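Local coordinates for protein myosin-4 (Saccharomyces cerevisiae, PDB 3MMI) that serves as a type V myosin motor in yeast mRNA transport, carrying ASH1 and other messages to the bud, here represented by its globular tail, at residues A[165-175]-A[223-234]. Numbering follows the deposited sequence.
Sequences SAHIEIFDMVL and LNVMLFNDLITK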
loop_
_atom_site.group_PDB
_atom_site.type_symbol
_atom_site.label_atom_id
_atom_site.label_comp_id
_atom_site.label_asym_id
_atom_site.label_seq_id
_atom_site.Cartn_x
_atom_site.Cartn_y
_atom_site.Cartn_z
ATOM N N SER A 165 6.160 9.878 4.704
ATOM C CA SER A 165 5.255 10.723 5.471
ATOM C C SER A 165 5.931 11.560 6.481
ATOM O O SER A 165 5.428 12.619 6.773
ATOM C CB SER A 165 4.233 9.969 6.327
ATOM O OG SER A 165 3.522 9.117 5.535
ATOM N N ALA A 166 7.030 11.071 7.078
ATOM C CA ALA A 166 7.821 11.916 8.033
ATOM C C ALA A 166 8.497 13.051 7.270
ATOM O O ALA A 166 8.350 14.221 7.580
ATOM C CB ALA A 166 8.879 11.085 8.771
ATOM N N HIS A 167 9.184 12.661 6.207
ATOM C CA HIS A 167 9.960 13.572 5.424
ATOM C C HIS A 167 9.077 14.664 4.831
ATOM O O HIS A 167 9.447 15.859 4.749
ATOM C CB HIS A 167 10.655 12.805 4.316
ATOM C CG HIS A 167 11.128 13.681 3.211
ATOM N ND1 HIS A 167 10.665 13.541 1.908
ATOM C CD2 HIS A 167 11.999 14.731 3.198
ATOM C CE1 HIS A 167 11.199 14.492 1.141
ATOM N NE2 HIS A 167 12.011 15.230 1.900
ATOM N N ILE A 168 7.872 14.291 4.436
ATOM C CA ILE A 168 7.063 15.281 3.806
ATOM C C ILE A 168 6.180 15.918 4.873
ATOM O O ILE A 168 5.561 16.950 4.625
ATOM C CB ILE A 168 6.194 14.629 2.770
ATOM C CG1 ILE A 168 7.040 14.169 1.603
ATOM C CG2 ILE A 168 5.153 15.488 2.333
ATOM C CD1 ILE A 168 6.220 13.337 0.739
ATOM N N GLU A 169 6.131 15.363 6.072
ATOM C CA GLU A 169 5.446 16.080 7.164
ATOM C C GLU A 169 3.891 16.146 6.985
ATOM O O GLU A 169 3.207 17.185 7.262
ATOM C CB GLU A 169 6.011 17.524 7.315
ATOM C CG GLU A 169 7.549 17.577 7.558
ATOM C CD GLU A 169 8.078 19.006 7.671
ATOM O OE1 GLU A 169 8.453 19.405 8.738
ATOM O OE2 GLU A 169 8.110 19.754 6.692
ATOM N N ILE A 170 3.322 15.043 6.519
ATOM C CA ILE A 170 1.914 14.996 6.210
ATOM C C ILE A 170 1.017 15.473 7.349
ATOM O O ILE A 170 0.072 16.230 7.110
ATOM C CB ILE A 170 1.444 13.628 5.642
ATOM C CG1 ILE A 170 1.429 13.671 4.085
ATOM C CG2 ILE A 170 -0.043 13.445 5.849
ATOM C CD1 ILE A 170 2.543 13.002 3.426
ATOM N N PHE A 171 1.350 15.119 8.565
ATOM C CA PHE A 171 0.654 15.603 9.696
ATOM C C PHE A 171 0.548 17.134 9.806
ATOM O O PHE A 171 -0.555 17.685 9.943
ATOM C CB PHE A 171 1.189 14.989 11.020
ATOM C CG PHE A 171 0.447 15.526 12.218
ATOM C CD1 PHE A 171 -0.779 14.974 12.591
ATOM C CD2 PHE A 171 0.886 16.662 12.870
ATOM C CE1 PHE A 171 -1.546 15.536 13.703
ATOM C CE2 PHE A 171 0.144 17.244 13.937
ATOM C CZ PHE A 171 -1.048 16.671 14.399
ATOM N N ASP A 172 1.689 17.830 9.811
ATOM C CA ASP A 172 1.732 19.298 9.919
ATOM C C ASP A 172 1.134 19.989 8.775
ATOM O O ASP A 172 0.646 21.077 8.942
ATOM C CB ASP A 172 3.152 19.877 10.079
ATOM C CG ASP A 172 3.696 19.701 11.486
ATOM O OD1 ASP A 172 2.890 19.686 12.423
ATOM O OD2 ASP A 172 4.947 19.550 11.653
ATOM N N MET A 173 1.146 19.357 7.624
ATOM C CA MET A 173 0.547 19.917 6.396
ATOM C C MET A 173 -0.974 19.850 6.475
ATOM O O MET A 173 -1.643 20.696 5.973
ATOM C CB MET A 173 1.079 19.054 5.226
ATOM C CG MET A 173 1.209 19.734 3.913
ATOM S SD MET A 173 1.731 18.670 2.611
ATOM C CE MET A 173 2.298 17.187 3.430
ATOM N N VAL A 174 -1.529 18.781 7.084
ATOM C CA VAL A 174 -2.948 18.453 6.841
ATOM C C VAL A 174 -3.740 18.631 8.074
ATOM O O VAL A 174 -4.792 19.262 7.987
ATOM C CB VAL A 174 -3.183 17.006 6.282
ATOM C CG1 VAL A 174 -4.681 16.661 6.302
ATOM C CG2 VAL A 174 -2.532 16.789 4.987
ATOM N N LEU A 175 -3.279 18.119 9.214
ATOM C CA LEU A 175 -4.087 17.995 10.434
ATOM C C LEU A 175 -3.818 19.022 11.551
ATOM O O LEU A 175 -4.663 19.152 12.495
ATOM C CB LEU A 175 -3.813 16.601 11.019
ATOM C CG LEU A 175 -4.321 15.438 10.205
ATOM C CD1 LEU A 175 -4.023 14.153 10.920
ATOM C CD2 LEU A 175 -5.917 15.690 9.973
ATOM N N LEU A 223 -2.225 6.815 3.429
ATOM C CA LEU A 223 -2.334 8.132 4.103
ATOM C C LEU A 223 -3.695 8.246 4.801
ATOM O O LEU A 223 -3.795 8.869 5.830
ATOM C CB LEU A 223 -2.068 9.349 3.144
ATOM C CG LEU A 223 -0.606 9.460 2.581
ATOM C CD1 LEU A 223 -0.574 10.352 1.294
ATOM C CD2 LEU A 223 0.396 10.044 3.546
ATOM N N ASN A 224 -4.710 7.615 4.261
ATOM C CA ASN A 224 -6.007 7.374 5.001
ATOM C C ASN A 224 -5.782 6.854 6.467
ATOM O O ASN A 224 -6.202 7.532 7.423
ATOM C CB ASN A 224 -6.858 6.372 4.174
ATOM C CG ASN A 224 -8.205 6.084 4.792
ATOM O OD1 ASN A 224 -9.005 7.032 5.023
ATOM N ND2 ASN A 224 -8.436 4.853 5.154
ATOM N N VAL A 225 -4.982 5.776 6.620
ATOM C CA VAL A 225 -4.630 5.111 7.923
ATOM C C VAL A 225 -3.924 6.079 8.822
ATOM O O VAL A 225 -4.353 6.409 9.900
ATOM C CB VAL A 225 -3.738 3.862 7.606
ATOM C CG1 VAL A 225 -3.141 3.316 8.927
ATOM C CG2 VAL A 225 -4.606 2.858 6.886
ATOM N N MET A 226 -2.865 6.672 8.277
ATOM C CA MET A 226 -2.001 7.585 9.082
ATOM C C MET A 226 -2.757 8.831 9.489
ATOM O O MET A 226 -2.689 9.350 10.611
ATOM C CB MET A 226 -0.835 7.969 8.225
ATOM C CG MET A 226 0.144 8.823 8.926
ATOM S SD MET A 226 0.861 9.970 7.770
ATOM C CE MET A 226 0.163 11.475 8.410
ATOM N N LEU A 227 -3.547 9.329 8.552
ATOM C CA LEU A 227 -4.253 10.561 8.835
ATOM C C LEU A 227 -5.387 10.330 9.824
ATOM O O LEU A 227 -5.560 11.050 10.778
ATOM C CB LEU A 227 -4.816 11.218 7.583
ATOM C CG LEU A 227 -3.823 12.005 6.705
ATOM C CD1 LEU A 227 -4.492 12.316 5.398
ATOM C CD2 LEU A 227 -3.370 13.296 7.299
ATOM N N PHE A 228 -6.165 9.285 9.587
ATOM C CA PHE A 228 -7.234 8.962 10.538
ATOM C C PHE A 228 -6.615 8.654 11.966
ATOM O O PHE A 228 -7.171 9.150 12.919
ATOM C CB PHE A 228 -8.017 7.738 10.119
ATOM C CG PHE A 228 -9.088 7.398 11.050
ATOM C CD1 PHE A 228 -10.288 8.143 11.032
ATOM C CD2 PHE A 228 -8.913 6.373 11.991
ATOM C CE1 PHE A 228 -11.250 7.874 11.918
ATOM C CE2 PHE A 228 -9.910 6.029 12.840
ATOM C CZ PHE A 228 -11.111 6.731 12.844
ATOM N N ASN A 229 -5.589 7.816 12.061
ATOM C CA ASN A 229 -4.988 7.422 13.359
ATOM C C ASN A 229 -4.469 8.684 14.070
ATOM O O ASN A 229 -4.688 8.897 15.266
ATOM C CB ASN A 229 -3.875 6.395 13.110
ATOM C CG ASN A 229 -4.427 5.031 12.745
ATOM O OD1 ASN A 229 -5.617 4.832 12.746
ATOM N ND2 ASN A 229 -3.528 4.058 12.462
ATOM N N ASP A 230 -3.815 9.574 13.313
ATOM C CA ASP A 230 -3.326 10.829 13.929
ATOM C C ASP A 230 -4.407 11.771 14.279
ATOM O O ASP A 230 -4.288 12.587 15.244
ATOM C CB ASP A 230 -2.336 11.557 13.037
ATOM C CG ASP A 230 -0.991 10.846 12.938
ATOM O OD1 ASP A 230 -0.743 9.876 13.704
ATOM O OD2 ASP A 230 -0.203 11.215 11.998
ATOM N N LEU A 231 -5.500 11.724 13.522
ATOM C CA LEU A 231 -6.611 12.602 13.899
ATOM C C LEU A 231 -7.110 12.204 15.318
ATOM O O LEU A 231 -7.374 13.120 16.188
ATOM C CB LEU A 231 -7.759 12.466 12.910
ATOM C CG LEU A 231 -9.052 13.129 13.382
ATOM C CD1 LEU A 231 -8.972 14.673 13.140
ATOM C CD2 LEU A 231 -10.334 12.579 12.681
ATOM N N ILE A 232 -7.191 10.913 15.575
ATOM C CA ILE A 232 -7.624 10.451 16.888
ATOM C C ILE A 232 -6.533 10.635 17.992
ATOM O O ILE A 232 -6.877 11.014 19.032
ATOM C CB ILE A 232 -7.943 8.921 16.905
ATOM C CG1 ILE A 232 -9.147 8.580 16.025
ATOM C CG2 ILE A 232 -8.198 8.433 18.379
ATOM C CD1 ILE A 232 -10.299 9.505 16.126
ATOM N N THR A 233 -5.270 10.336 17.736
ATOM C CA THR A 233 -4.255 10.191 18.828
ATOM C C THR A 233 -3.601 11.554 19.091
ATOM O O THR A 233 -3.330 11.926 20.233
ATOM C CB THR A 233 -3.165 9.175 18.537
ATOM O OG1 THR A 233 -2.627 9.414 17.204
ATOM C CG2 THR A 233 -3.787 7.911 18.521
ATOM N N LYS A 234 -3.417 12.329 18.045
ATOM C CA LYS A 234 -2.576 13.521 18.080
ATOM C C LYS A 234 -3.298 14.876 18.074
ATOM O O LYS A 234 -2.685 15.920 18.341
ATOM C CB LYS A 234 -1.605 13.506 16.930
ATOM C CG LYS A 234 -0.371 12.717 17.160
ATOM C CD LYS A 234 0.008 11.999 15.925
ATOM C CE LYS A 234 1.507 11.798 15.812
ATOM N NZ LYS A 234 1.974 12.981 15.083
#
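Phe171 packs against helix 209-234, where its ring meets Asp230 and Lys234. With CG anti to the backbone N (chi1 179°), the side chain starts at CB, 4.1 Å from Asp230 OD2. Its CG lies under Lys234 NZ, and CD1 is 3.8 Å from Asp230 CB; farther out, CE1 and CZ both come against Lys234 CB. Bent at chi2 and chi4, the lysine chain brings NZ over one face, offset toward the rim and 4.3 Å from the centroid of the Phe171 ring, a cation-pi contact 16° off the ring normal. The Asp230 carboxylate is turned steeply to the ring; its charge would probably complement the nearby ammonium.

Deeper in, the contact is aliphatic. Ile170 spreads its branches over three residues: CD1 touches Leu223 CD2, while CG2 touches Leu227 CD2 and the terminal CE of Met226. Met226 SD also lies 3.6 Å from Ser165 OG, whose hydrogen bond goes to Met161 O in its own helix. Leu227 CD2 fits among Ile170, Val174 CG1 and Leu175 CG, and Leu175 CD1 rests 3.5 Å from Leu227 O.

A Schellman motif at Glu169 ends helix 132-168, and the short helix 170-174 then crosses segment 223-234 at -70°. Within this all-helical dilute-type globular tail, helix 240-257 packs on Val174 and Leu175, and helix 269-279 on Leu227 and Leu231.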